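Local coordinates for beta-glucosidase (Chaetomella raphigera, PDB 6JXG), which probably hydrolyses terminal, non-reducing beta-D-glucosyl residues to release beta-D-glucose, as a family 3 glycoside hydrolase of cellulose degradation, at residues 130-135 / 651-656; 585-590 / 614-619; 632-637 / 666-671; 690-695 / 707-712. One frame throughout, in Å; residues are numbered along the deposited sequence.

Contact 1. Residues 130-135 / 651-656; sequences DPYLNG and RGFDKI
An interdomain seam of this family 3 glycoside hydrolase runs here, where the first turn of helix 131-147, in the TIM-barrel domain, lies against an edge strand of the fibronectin type III-like domain. Tyr-132 carries it. Its CG is anti to the backbone N (chi1 -177°), which lays one ring face flat over the backbone of Arg-651 and Gly-652. Arg-651 CA stands 3.8 Å from the Tyr-132 ring centroid, 7° off the normal, a centred CH-pi contact, and Gly-652 N is 3.6 Å from Tyr-132 CE2 over the same face. Arg-651 and Gly-652 both face Leu-634 in a beta bulge, and the Arg-651 side chain starts away from the helix but bends at chi2, so CD passes 4.2 Å from Tyr-132 CD1 and the guanidinium edge faces Tyr-132 CB, while NE donates to Asp-674 O. Next along the strand, Phe-653 CE1 lies 3.7 Å from Tyr-132 CE2, while Leu-133 CD1 sits 3.7 Å from Phe-653 CZ in an off-centre CH-pi contact. An alanine at Tyr-132 would remove this ring and would probably leave the bulged backbone and Phe-653 poorly packed against the helix. Asp-130 suits the N-cap, since its OD2 accepts from Leu-133 N (2.9 Å, 176°) through the anti lone pair, and OD1 salt-bridges Arg-560. The arrangement is that of an N-capped helix start packed, through an aromatic side chain, on a bulged edge strand.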
loop_
_atom_site.group_PDB
_atom_site.type_symbol
_atom_site.label_atom_id
_atom_site.label_comp_id
_atom_site.label_asym_id
_atom_site.label_seq_id
_atom_site.Cartn_x
_atom_site.Cartn_y
_atom_site.Cartn_z
ATOM N N ASP A 130 -6.652 -7.566 0.426
ATOM C CA ASP A 130 -6.954 -8.384 -0.736
ATOM C C ASP A 130 -5.722 -8.600 -1.607
ATOM O O ASP A 130 -5.121 -7.656 -2.118
ATOM C CB ASP A 130 -8.018 -7.757 -1.617
ATOM C CG ASP A 130 -8.376 -8.676 -2.751
ATOM O OD1 ASP A 130 -9.128 -9.660 -2.448
ATOM O OD2 ASP A 130 -7.866 -8.470 -3.886
ATOM N N PRO A 131 -5.305 -9.863 -1.791
ATOM C CA PRO A 131 -4.035 -10.041 -2.444
ATOM C C PRO A 131 -4.054 -9.645 -3.917
ATOM O O PRO A 131 -2.983 -9.275 -4.454
ATOM C CB PRO A 131 -3.779 -11.560 -2.289
ATOM C CG PRO A 131 -5.115 -12.187 -2.083
ATOM C CD PRO A 131 -5.842 -11.107 -1.266
ATOM N N TYR A 132 -5.209 -9.766 -4.612
ATOM C CA TYR A 132 -5.267 -9.450 -6.035
ATOM C C TYR A 132 -5.093 -7.933 -6.232
ATOM O O TYR A 132 -4.283 -7.471 -7.093
ATOM C CB TYR A 132 -6.600 -9.929 -6.645
ATOM C CG TYR A 132 -6.668 -9.684 -8.106
ATOM C CD1 TYR A 132 -6.106 -10.572 -8.996
ATOM C CD2 TYR A 132 -7.226 -8.527 -8.616
ATOM C CE1 TYR A 132 -6.173 -10.335 -10.392
ATOM C CE2 TYR A 132 -7.231 -8.270 -9.946
ATOM C CZ TYR A 132 -6.713 -9.178 -10.843
ATOM O OH TYR A 132 -6.793 -8.834 -12.228
ATOM N N LEU A 133 -5.908 -7.155 -5.514
ATOM C CA LEU A 133 -5.797 -5.688 -5.574
ATOM C C LEU A 133 -4.411 -5.239 -5.201
ATOM O O LEU A 133 -3.785 -4.350 -5.843
ATOM C CB LEU A 133 -6.817 -5.014 -4.656
ATOM C CG LEU A 133 -6.837 -3.477 -4.547
ATOM C CD1 LEU A 133 -7.076 -2.895 -5.910
ATOM C CD2 LEU A 133 -7.910 -3.039 -3.587
ATOM N N ASN A 134 -3.941 -5.790 -4.087
ATOM C CA ASN A 134 -2.594 -5.503 -3.592
ATOM C C ASN A 134 -1.514 -5.752 -4.659
ATOM O O ASN A 134 -0.719 -4.858 -5.024
ATOM C CB ASN A 134 -2.357 -6.297 -2.316
ATOM C CG ASN A 134 -1.164 -5.823 -1.515
ATOM O OD1 ASN A 134 -0.066 -5.675 -2.041
ATOM N ND2 ASN A 134 -1.395 -5.535 -0.227
ATOM N N GLY A 135 -1.539 -6.937 -5.229
ATOM C CA GLY A 135 -0.659 -7.296 -6.354
ATOM C C GLY A 135 -0.715 -6.384 -7.580
ATOM O O GLY A 135 0.337 -5.963 -7.987
ATOM N N ARG A 651 -10.784 -11.207 -8.467
ATOM C CA ARG A 651 -9.841 -11.529 -9.548
ATOM C C ARG A 651 -9.883 -10.604 -10.746
ATOM O O ARG A 651 -9.258 -10.887 -11.814
ATOM C CB ARG A 651 -9.999 -13.015 -9.978
ATOM C CG ARG A 651 -9.733 -14.034 -8.891
ATOM C CD ARG A 651 -8.287 -14.052 -8.399
ATOM N NE ARG A 651 -7.921 -15.265 -7.698
ATOM C CZ ARG A 651 -7.386 -15.351 -6.488
ATOM N NH1 ARG A 651 -7.131 -14.262 -5.748
ATOM N NH2 ARG A 651 -7.103 -16.527 -6.006
ATOM N N GLY A 652 -10.538 -9.465 -10.594
ATOM C CA GLY A 652 -10.574 -8.480 -11.676
ATOM C C GLY A 652 -11.254 -7.207 -11.205
ATOM O O GLY A 652 -12.114 -7.255 -10.349
ATOM N N PHE A 653 -10.837 -6.087 -11.755
ATOM C CA PHE A 653 -11.551 -4.842 -11.555
ATOM C C PHE A 653 -11.250 -3.943 -12.694
ATOM O O PHE A 653 -10.158 -4.042 -13.300
ATOM C CB PHE A 653 -11.203 -4.194 -10.194
ATOM C CG PHE A 653 -9.732 -3.891 -9.993
ATOM C CD1 PHE A 653 -8.867 -4.857 -9.517
ATOM C CD2 PHE A 653 -9.225 -2.632 -10.267
ATOM C CE1 PHE A 653 -7.526 -4.583 -9.377
ATOM C CE2 PHE A 653 -7.896 -2.314 -10.086
ATOM C CZ PHE A 653 -7.022 -3.292 -9.594
ATOM N N ASP A 654 -12.156 -3.050 -13.003
ATOM C CA ASP A 654 -11.987 -2.156 -14.159
ATOM C C ASP A 654 -12.820 -0.907 -13.891
ATOM O O ASP A 654 -13.995 -0.994 -13.602
ATOM C CB ASP A 654 -12.444 -2.894 -15.447
ATOM C CG ASP A 654 -12.100 -2.134 -16.737
ATOM O OD1 ASP A 654 -11.239 -1.187 -16.654
ATOM O OD2 ASP A 654 -12.704 -2.469 -17.800
ATOM N N LYS A 655 -12.227 0.280 -13.998
ATOM C CA LYS A 655 -12.904 1.491 -13.597
ATOM C C LYS A 655 -13.348 2.236 -14.873
ATOM O O LYS A 655 -12.495 2.517 -15.724
ATOM C CB LYS A 655 -11.950 2.343 -12.745
ATOM C CG LYS A 655 -12.615 3.579 -12.079
ATOM C CD LYS A 655 -11.737 4.200 -11.027
ATOM C CE LYS A 655 -12.512 5.097 -10.061
ATOM N NZ LYS A 655 -11.638 5.738 -9.049
ATOM N N ILE A 656 -14.629 2.559 -14.995
ATOM C CA ILE A 656 -15.157 3.160 -16.212
ATOM C C ILE A 656 -15.878 4.445 -15.922
ATOM O O ILE A 656 -16.686 4.556 -15.012
ATOM C CB ILE A 656 -16.081 2.172 -16.961
ATOM C CG1 ILE A 656 -16.535 2.723 -18.294
ATOM C CG2 ILE A 656 -17.256 1.716 -16.121
ATOM C CD1 ILE A 656 -17.182 1.674 -19.193
#

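Contact 2. Residues 585-590 / 614-619; sequences SQLTAK and ATVTAK
Leu-587, Ala-589 and Val-616 form the tight side of this antiparallel strand pair. Leu-587 CD2 meets Val-616 CG1 at 3.6 Å, crossing it obliquely; Ala-589 suits its place because its CB already meets Leu-695 of the facing sheet, while Val-616 CG2 lies 4.3 Å from Ala-589 CB. This face turns to strands 692-698 and 704-711 of the other sheet, as in a fibronectin type III-like beta sandwich. A beta bulge shifts the register by one residue between Ser-585 and Thr-588; Gln-586 takes up the step with positive phi and psi. Paired backbone bonds flank it, such as Lys-619 N to Ser-585 O at 2.8 Å and Thr-588 N to Thr-617 O at 2.9 Å. The other face is polar and watered. Thr-588 OG1 and Thr-617 OG1 share a short 2.5 Å hydrogen bond, and each also binds a water that reaches a backbone carbonyl, Thr-615 O and Gln-586 O respectively. Lys-619, bent at chi3 and chi4, brings CE to 3.0 Å from Gln-586 NE2 and alongside Ser-585 OG. An alanine at Lys-619 would lose this arm and would probably leave the Gln-586 amide less confined. A third water links Ser-585 OG with Lys-619 O and, weakly, Lys-619 NZ.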
loop_
_atom_site.group_PDB
_atom_site.type_symbol
_atom_site.label_atom_id
_atom_site.label_comp_id
_atom_site.label_asym_id
_atom_site.label_seq_id
_atom_site.Cartn_x
_atom_site.Cartn_y
_atom_site.Cartn_z
ATOM N N SER A 585 -25.118 -5.291 -17.254
ATOM C CA SER A 585 -25.737 -6.320 -18.042
ATOM C C SER A 585 -24.703 -6.985 -18.951
ATOM O O SER A 585 -23.513 -6.655 -18.930
ATOM C CB SER A 585 -26.874 -5.744 -18.875
ATOM O OG SER A 585 -26.379 -4.803 -19.781
ATOM N N GLN A 586 -25.193 -7.904 -19.769
ATOM C CA GLN A 586 -24.409 -8.501 -20.850
ATOM C C GLN A 586 -23.102 -9.161 -20.413
ATOM O O GLN A 586 -22.024 -8.821 -20.880
ATOM C CB GLN A 586 -24.189 -7.445 -21.932
ATOM C CG GLN A 586 -25.501 -7.127 -22.661
ATOM C CD GLN A 586 -25.301 -6.318 -23.923
ATOM O OE1 GLN A 586 -24.376 -6.593 -24.724
ATOM N NE2 GLN A 586 -26.153 -5.325 -24.127
ATOM N N LEU A 587 -23.174 -10.114 -19.500
ATOM C CA LEU A 587 -21.964 -10.754 -19.061
ATOM C C LEU A 587 -21.484 -11.669 -20.168
ATOM O O LEU A 587 -22.273 -12.386 -20.721
ATOM C CB LEU A 587 -22.302 -11.644 -17.913
ATOM C CG LEU A 587 -21.404 -12.028 -16.777
ATOM C CD1 LEU A 587 -21.577 -13.457 -16.415
ATOM C CD2 LEU A 587 -19.980 -11.644 -16.823
ATOM N N THR A 588 -20.190 -11.691 -20.452
ATOM C CA THR A 588 -19.563 -12.735 -21.289
ATOM C C THR A 588 -18.414 -13.379 -20.520
ATOM O O THR A 588 -17.802 -12.720 -19.697
ATOM C CB THR A 588 -19.043 -12.157 -22.616
ATOM O OG1 THR A 588 -17.942 -11.303 -22.353
ATOM C CG2 THR A 588 -20.117 -11.366 -23.281
ATOM N N ALA A 589 -18.076 -14.616 -20.833
ATOM C CA ALA A 589 -16.983 -15.314 -20.217
ATOM C C ALA A 589 -16.486 -16.275 -21.247
ATOM O O ALA A 589 -17.308 -16.932 -21.883
ATOM C CB ALA A 589 -17.443 -16.085 -18.989
ATOM N N LYS A 590 -15.179 -16.290 -21.508
ATOM C CA LYS A 590 -14.632 -17.137 -22.572
ATOM C C LYS A 590 -13.251 -17.615 -22.160
ATOM O O LYS A 590 -12.413 -16.839 -21.761
ATOM C CB LYS A 590 -14.547 -16.360 -23.880
ATOM C CG LYS A 590 -13.679 -17.023 -24.950
ATOM C CD LYS A 590 -13.708 -16.243 -26.278
ATOM C CE LYS A 590 -14.714 -16.883 -27.236
ATOM N NZ LYS A 590 -14.331 -16.739 -28.668
ATOM N N ALA A 614 -8.322 -16.514 -19.884
ATOM C CA ALA A 614 -9.761 -16.270 -20.034
ATOM C C ALA A 614 -10.058 -14.807 -19.891
ATOM O O ALA A 614 -9.278 -14.057 -19.328
ATOM C CB ALA A 614 -10.532 -17.030 -18.963
ATOM N N THR A 615 -11.194 -14.374 -20.433
ATOM C CA THR A 615 -11.577 -13.005 -20.325
ATOM C C THR A 615 -13.080 -12.943 -20.057
ATOM O O THR A 615 -13.845 -13.708 -20.650
ATOM C CB THR A 615 -11.312 -12.295 -21.654
ATOM O OG1 THR A 615 -9.918 -12.198 -21.844
ATOM C CG2 THR A 615 -11.816 -10.875 -21.637
ATOM N N VAL A 616 -13.467 -12.019 -19.173
ATOM C CA VAL A 616 -14.854 -11.800 -18.794
ATOM C C VAL A 616 -15.179 -10.338 -19.136
ATOM O O VAL A 616 -14.281 -9.440 -18.953
ATOM C CB VAL A 616 -15.021 -12.056 -17.276
ATOM C CG1 VAL A 616 -16.369 -11.600 -16.747
ATOM C CG2 VAL A 616 -14.711 -13.505 -16.944
ATOM N N THR A 617 -16.401 -10.072 -19.671
ATOM C CA THR A 617 -16.807 -8.731 -19.883
ATOM C C THR A 617 -18.195 -8.468 -19.387
ATOM O O THR A 617 -18.957 -9.391 -19.106
ATOM C CB THR A 617 -16.702 -8.230 -21.340
ATOM O OG1 THR A 617 -17.755 -8.781 -22.133
ATOM C CG2 THR A 617 -15.321 -8.621 -21.937
ATOM N N ALA A 618 -18.505 -7.183 -19.297
ATOM C CA ALA A 618 -19.873 -6.766 -18.979
ATOM C C ALA A 618 -20.101 -5.384 -19.490
ATOM O O ALA A 618 -19.139 -4.625 -19.792
ATOM C CB ALA A 618 -20.164 -6.855 -17.469
ATOM N N LYS A 619 -21.382 -5.047 -19.617
ATOM C CA LYS A 619 -21.765 -3.704 -19.989
ATOM C C LYS A 619 -22.234 -2.943 -18.763
ATOM O O LYS A 619 -23.067 -3.465 -17.985
ATOM C CB LYS A 619 -22.913 -3.703 -21.016
ATOM C CG LYS A 619 -23.432 -2.299 -21.303
ATOM C CD LYS A 619 -24.126 -2.303 -22.655
ATOM C CE LYS A 619 -25.551 -2.773 -22.624
ATOM N NZ LYS A 619 -26.247 -1.807 -21.768
HETATM O O HOH W 1 -25.776 -2.030 -18.454
HETATM O O HOH W 2 -20.116 -7.371 -22.314
HETATM O O HOH W 3 -15.570 -12.585 -22.568
#

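Contact 3. Residues 632-637 / 666-671; sequences AQLYIG and VTFNLR
The Phe-668 ring is the centre of this apolar meeting between strands of opposite sheets. Leu-634 CB sits centrally over one ring face, 4.0 Å from the Phe-668 centroid and 12° off its normal, a CH-pi contact. At the ring's edge, in plane, Ala-632 CB lies 3.8 Å from Phe-668 CZ; a methyl suits this place, fitting between the ring and Val-666, whose CG2 is also 3.8 Å from Ala-632 CB. Farther along, branched residues meet tip to tip: Leu-670 CD2 is 3.8 Å from Leu-634 CD1 and equally far from Ile-636 CD1, so one methyl wedges against two. Leu-634 CG is anti to the backbone N (chi1 -160°), carrying CD1 beyond the ring to Phe-668 CB. Strand alternation sends Gln-633 and Tyr-635 to the far face of their sheet, where Tyr-635 OH donates to Gln-633 OE1 over 2.5 Å. The strand axes, 8.3 Å apart and crossing at -34° as between the sheets of a beta sandwich, are bridged mainly by side chains, with backbone Ala-632 O at the ring edge, 3.5 Å from Phe-668 CE1. Around them, Val-616 of strand 612-622 and Val-697 of strand 692-698 touch Phe-668, and Leu-695 packs on Ile-636.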
loop_
_atom_site.group_PDB
_atom_site.type_symbol
_atom_site.label_atom_id
_atom_site.label_comp_id
_atom_site.label_asym_id
_atom_site.label_seq_id
_atom_site.Cartn_x
_atom_site.Cartn_y
_atom_site.Cartn_z
ATOM N N ALA A 632 -16.189 -1.570 -11.595
ATOM C CA ALA A 632 -16.744 -2.926 -11.721
ATOM C C ALA A 632 -15.748 -3.937 -11.192
ATOM O O ALA A 632 -14.559 -3.811 -11.435
ATOM C CB ALA A 632 -17.060 -3.217 -13.128
ATOM N N GLN A 633 -16.242 -4.966 -10.527
ATOM C CA GLN A 633 -15.435 -5.947 -9.809
ATOM C C GLN A 633 -15.867 -7.325 -10.206
ATOM O O GLN A 633 -17.082 -7.551 -10.382
ATOM C CB GLN A 633 -15.566 -5.811 -8.314
ATOM C CG GLN A 633 -15.111 -4.439 -7.858
ATOM C CD GLN A 633 -15.654 -4.022 -6.518
ATOM O OE1 GLN A 633 -15.691 -4.802 -5.578
ATOM N NE2 GLN A 633 -16.049 -2.767 -6.419
ATOM N N LEU A 634 -14.872 -8.214 -10.308
ATOM C CA LEU A 634 -15.056 -9.631 -10.576
ATOM C C LEU A 634 -14.520 -10.446 -9.434
ATOM O O LEU A 634 -13.323 -10.335 -9.110
ATOM C CB LEU A 634 -14.227 -10.042 -11.790
ATOM C CG LEU A 634 -14.488 -11.294 -12.609
ATOM C CD1 LEU A 634 -13.277 -11.956 -13.198
ATOM C CD2 LEU A 634 -15.570 -12.229 -12.191
ATOM N N TYR A 635 -15.379 -11.312 -8.891
ATOM C CA TYR A 635 -15.092 -12.272 -7.813
ATOM C C TYR A 635 -15.342 -13.700 -8.383
ATOM O O TYR A 635 -16.280 -13.953 -9.218
ATOM C CB TYR A 635 -15.963 -12.026 -6.569
ATOM C CG TYR A 635 -15.720 -10.673 -5.923
ATOM C CD1 TYR A 635 -14.816 -10.526 -4.894
ATOM C CD2 TYR A 635 -16.329 -9.528 -6.422
ATOM C CE1 TYR A 635 -14.569 -9.266 -4.328
ATOM C CE2 TYR A 635 -16.079 -8.269 -5.862
ATOM C CZ TYR A 635 -15.161 -8.143 -4.849
ATOM O OH TYR A 635 -14.931 -6.876 -4.337
ATOM N N ILE A 636 -14.436 -14.590 -8.029
ATOM C CA ILE A 636 -14.471 -15.966 -8.511
ATOM C C ILE A 636 -14.689 -16.928 -7.368
ATOM O O ILE A 636 -14.117 -16.772 -6.279
ATOM C CB ILE A 636 -13.194 -16.265 -9.264
ATOM C CG1 ILE A 636 -13.259 -15.399 -10.541
ATOM C CG2 ILE A 636 -13.039 -17.752 -9.524
ATOM C CD1 ILE A 636 -12.266 -15.736 -11.582
ATOM N N GLY A 637 -15.543 -17.919 -7.601
ATOM C CA GLY A 637 -15.763 -18.994 -6.643
ATOM C C GLY A 637 -15.191 -20.231 -7.264
ATOM O O GLY A 637 -15.387 -20.467 -8.449
ATOM N N VAL A 666 -16.714 -3.130 -19.591
ATOM C CA VAL A 666 -15.627 -3.470 -18.651
ATOM C C VAL A 666 -15.083 -4.817 -18.986
ATOM O O VAL A 666 -15.795 -5.659 -19.424
ATOM C CB VAL A 666 -16.053 -3.332 -17.159
ATOM C CG1 VAL A 666 -16.366 -1.897 -16.918
ATOM C CG2 VAL A 666 -17.215 -4.214 -16.811
ATOM N N THR A 667 -13.786 -4.992 -18.768
ATOM C CA THR A 667 -13.068 -6.185 -19.203
ATOM C C THR A 667 -12.186 -6.669 -18.106
ATOM O O THR A 667 -11.474 -5.847 -17.483
ATOM C CB THR A 667 -12.249 -5.836 -20.449
ATOM O OG1 THR A 667 -13.186 -5.573 -21.503
ATOM C CG2 THR A 667 -11.328 -6.921 -20.829
ATOM N N PHE A 668 -12.249 -7.970 -17.834
ATOM C CA PHE A 668 -11.401 -8.574 -16.819
ATOM C C PHE A 668 -10.604 -9.687 -17.482
ATOM O O PHE A 668 -11.200 -10.677 -17.846
ATOM C CB PHE A 668 -12.226 -9.171 -15.636
ATOM C CG PHE A 668 -13.318 -8.254 -15.147
ATOM C CD1 PHE A 668 -12.990 -7.069 -14.443
ATOM C CD2 PHE A 668 -14.638 -8.483 -15.474
ATOM C CE1 PHE A 668 -13.990 -6.215 -13.943
ATOM C CE2 PHE A 668 -15.645 -7.567 -15.045
ATOM C CZ PHE A 668 -15.318 -6.443 -14.256
ATOM N N ASN A 669 -9.278 -9.529 -17.585
ATOM C CA ASN A 669 -8.397 -10.602 -18.093
ATOM C C ASN A 669 -7.816 -11.450 -16.968
ATOM O O ASN A 669 -7.219 -10.919 -16.000
ATOM C CB ASN A 669 -7.304 -9.968 -18.939
ATOM C CG ASN A 669 -7.856 -9.259 -20.143
ATOM O OD1 ASN A 669 -8.649 -9.838 -20.913
ATOM N ND2 ASN A 669 -7.487 -7.994 -20.307
ATOM N N LEU A 670 -8.049 -12.752 -17.060
ATOM C CA LEU A 670 -7.707 -13.680 -16.019
ATOM C C LEU A 670 -6.431 -14.452 -16.354
ATOM O O LEU A 670 -6.281 -15.039 -17.462
ATOM C CB LEU A 670 -8.842 -14.684 -15.760
ATOM C CG LEU A 670 -10.110 -14.075 -15.213
ATOM C CD1 LEU A 670 -11.281 -15.065 -15.389
ATOM C CD2 LEU A 670 -9.918 -13.754 -13.735
ATOM N N ARG A 671 -5.494 -14.398 -15.426
ATOM C CA ARG A 671 -4.278 -15.196 -15.536
ATOM C C ARG A 671 -4.587 -16.620 -15.095
ATOM O O ARG A 671 -5.491 -16.848 -14.301
ATOM C CB ARG A 671 -3.189 -14.607 -14.622
ATOM C CG ARG A 671 -2.703 -13.212 -15.003
ATOM C CD ARG A 671 -1.895 -12.610 -13.885
ATOM N NE ARG A 671 -2.708 -12.472 -12.657
ATOM C CZ ARG A 671 -2.220 -11.938 -11.553
ATOM N NH1 ARG A 671 -0.975 -11.460 -11.514
ATOM N NH2 ARG A 671 -2.959 -11.915 -10.483
#

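Contact 4. Residues 690-695 / 707-712; sequences SGEFSL and QGSLKC
A beta hairpin, strands 692-698 and 704-711, closes one edge of the four-stranded sheet of the fibronectin type III-like sandwich. On the face that carries Phe-693, Leu-695 and Leu-710 the side chains interlock, and Gly-708, with no side chain, leaves the low place beside Leu-695. Leu-695 CB comes within 3.5 Å of Gly-708 O, and CD1 reaches on over the Ser-709 carbonyl. Next comes Leu-710, whose CB rests 4.1 Å from Phe-693 CD2. The Phe-693 ring then lies under the sulfur of Cys-712: SG is 3.9 Å from the ring centroid, 28° off the normal, and nearest the CE2 corner at 3.5 Å, a sulfur-aromatic contact made by a compact, polarisable side chain. Pro-639 flanks both residues. The outward face is looser and exposed, with the extended Glu-692 laying its carboxylate OE1 3.5 Å from Ser-709 CB. At the open end Gly-691 has a positive phi at which a CB would jam against the preceding carbonyl O, so glycine is called for. There the hairpin's pairing runs on past the strands, with Cys-712 N donating to a lone pair of Gly-691 O at 3.1 Å.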
loop_
_atom_site.group_PDB
_atom_site.type_symbol
_atom_site.label_atom_id
_atom_site.label_comp_id
_atom_site.label_asym_id
_atom_site.label_seq_id
_atom_site.Cartn_x
_atom_site.Cartn_y
_atom_site.Cartn_z
ATOM N N SER A 690 -12.274 -29.778 -13.645
ATOM C CA SER A 690 -13.641 -30.274 -13.758
ATOM C C SER A 690 -14.493 -29.405 -12.838
ATOM O O SER A 690 -14.017 -28.799 -11.871
ATOM C CB SER A 690 -13.752 -31.734 -13.304
ATOM O OG SER A 690 -13.426 -31.840 -11.927
ATOM N N GLY A 691 -15.771 -29.378 -13.120
ATOM C CA GLY A 691 -16.623 -28.455 -12.428
ATOM C C GLY A 691 -16.448 -27.166 -13.197
ATOM O O GLY A 691 -16.060 -27.151 -14.394
ATOM N N GLU A 692 -16.726 -26.071 -12.517
ATOM C CA GLU A 692 -16.850 -24.840 -13.170
ATOM C C GLU A 692 -16.507 -23.806 -12.138
ATOM O O GLU A 692 -16.769 -23.994 -10.925
ATOM C CB GLU A 692 -18.286 -24.645 -13.644
ATOM C CG GLU A 692 -19.319 -24.501 -12.529
ATOM C CD GLU A 692 -20.718 -24.257 -13.090
ATOM O OE1 GLU A 692 -21.509 -23.485 -12.494
ATOM O OE2 GLU A 692 -21.011 -24.791 -14.174
ATOM N N PHE A 693 -15.912 -22.739 -12.616
ATOM C CA PHE A 693 -15.676 -21.575 -11.754
ATOM C C PHE A 693 -16.936 -20.788 -11.695
ATOM O O PHE A 693 -17.611 -20.635 -12.707
ATOM C CB PHE A 693 -14.551 -20.717 -12.340
ATOM C CG PHE A 693 -13.240 -21.454 -12.436
ATOM C CD1 PHE A 693 -12.394 -21.539 -11.350
ATOM C CD2 PHE A 693 -12.823 -22.034 -13.646
ATOM C CE1 PHE A 693 -11.166 -22.193 -11.425
ATOM C CE2 PHE A 693 -11.582 -22.679 -13.722
ATOM C CZ PHE A 693 -10.773 -22.796 -12.611
ATOM N N SER A 694 -17.271 -20.230 -10.534
ATOM C CA SER A 694 -18.356 -19.291 -10.463
ATOM C C SER A 694 -17.826 -17.856 -10.644
ATOM O O SER A 694 -16.816 -17.511 -10.067
ATOM C CB SER A 694 -19.028 -19.413 -9.121
ATOM O OG SER A 694 -19.610 -20.647 -9.060
ATOM N N LEU A 695 -18.474 -17.083 -11.496
ATOM C CA LEU A 695 -18.110 -15.702 -11.800
ATOM C C LEU A 695 -19.189 -14.756 -11.249
ATOM O O LEU A 695 -20.343 -14.960 -11.543
ATOM C CB LEU A 695 -18.127 -15.551 -13.285
ATOM C CG LEU A 695 -17.239 -16.529 -14.061
ATOM C CD1 LEU A 695 -17.295 -16.331 -15.562
ATOM C CD2 LEU A 695 -15.828 -16.402 -13.551
ATOM N N GLN A 707 -24.093 -12.992 -12.832
ATOM C CA GLN A 707 -23.490 -14.246 -12.459
ATOM C C GLN A 707 -23.317 -15.109 -13.692
ATOM O O GLN A 707 -24.136 -15.094 -14.620
ATOM C CB GLN A 707 -24.380 -14.920 -11.418
ATOM C CG GLN A 707 -23.942 -16.294 -10.938
ATOM C CD GLN A 707 -24.398 -17.470 -11.805
ATOM O OE1 GLN A 707 -25.497 -17.516 -12.341
ATOM N NE2 GLN A 707 -23.522 -18.424 -11.963
ATOM N N GLY A 708 -22.234 -15.856 -13.718
ATOM C CA GLY A 708 -21.997 -16.761 -14.821
ATOM C C GLY A 708 -21.042 -17.818 -14.378
ATOM O O GLY A 708 -20.724 -17.915 -13.229
ATOM N N SER A 709 -20.579 -18.605 -15.312
ATOM C CA SER A 709 -19.588 -19.638 -14.969
ATOM C C SER A 709 -18.608 -19.853 -16.093
ATOM O O SER A 709 -18.793 -19.364 -17.193
ATOM C CB SER A 709 -20.286 -20.919 -14.546
ATOM O OG SER A 709 -21.025 -21.379 -15.625
ATOM N N LEU A 710 -17.494 -20.468 -15.751
ATOM C CA LEU A 710 -16.463 -20.807 -16.696
ATOM C C LEU A 710 -16.291 -22.275 -16.449
ATOM O O LEU A 710 -15.897 -22.689 -15.364
ATOM C CB LEU A 710 -15.144 -20.109 -16.385
ATOM C CG LEU A 710 -14.515 -19.010 -17.216
ATOM C CD1 LEU A 710 -13.119 -18.761 -16.652
ATOM C CD2 LEU A 710 -14.475 -19.263 -18.708
ATOM N N LYS A 711 -16.683 -23.056 -17.435
ATOM C CA LYS A 711 -16.393 -24.482 -17.508
ATOM C C LYS A 711 -14.883 -24.612 -17.329
ATOM O O LYS A 711 -14.146 -23.817 -17.906
ATOM C CB LYS A 711 -16.808 -24.984 -18.887
ATOM C CG LYS A 711 -16.530 -23.946 -20.027
ATOM C CD LYS A 711 -17.640 -22.845 -20.202
ATOM C CE LYS A 711 -17.051 -21.454 -20.402
ATOM N NZ LYS A 711 -17.983 -20.317 -20.111
ATOM N N CYS A 712 -14.444 -25.529 -16.470
ATOM C CA CYS A 712 -13.010 -25.756 -16.173
ATOM C C CYS A 712 -12.310 -26.608 -17.246
ATOM O O CYS A 712 -11.768 -27.648 -16.912
ATOM C CB CYS A 712 -12.824 -26.484 -14.830
ATOM S SG CYS A 712 -13.398 -25.602 -13.372
#

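Overall arrangement
Contact 3 is the hub of the group, its centre about 8 Å from that of contact 1, 9 Å from contact 2 and 12 Å from contact 4. Its strand 628-637 is flanked in one sheet by the strand of contact 1, with a probable bond from Arg-651 N to Leu-634 O (2.8 Å), and by the hairpin of contact 4, with Gly-637 N probably bonded to Ser-694 O (2.8 Å). Its strand 663-671 joins contact 2 in the other sheet. Contacts 2 and 4 face each other across the sandwich, where Ala-589 CB meets Leu-695 CD1 at 3.4 Å. Contact 1, about 19 Å from contact 4 between centres, ties this sandwich to the N-terminal domain.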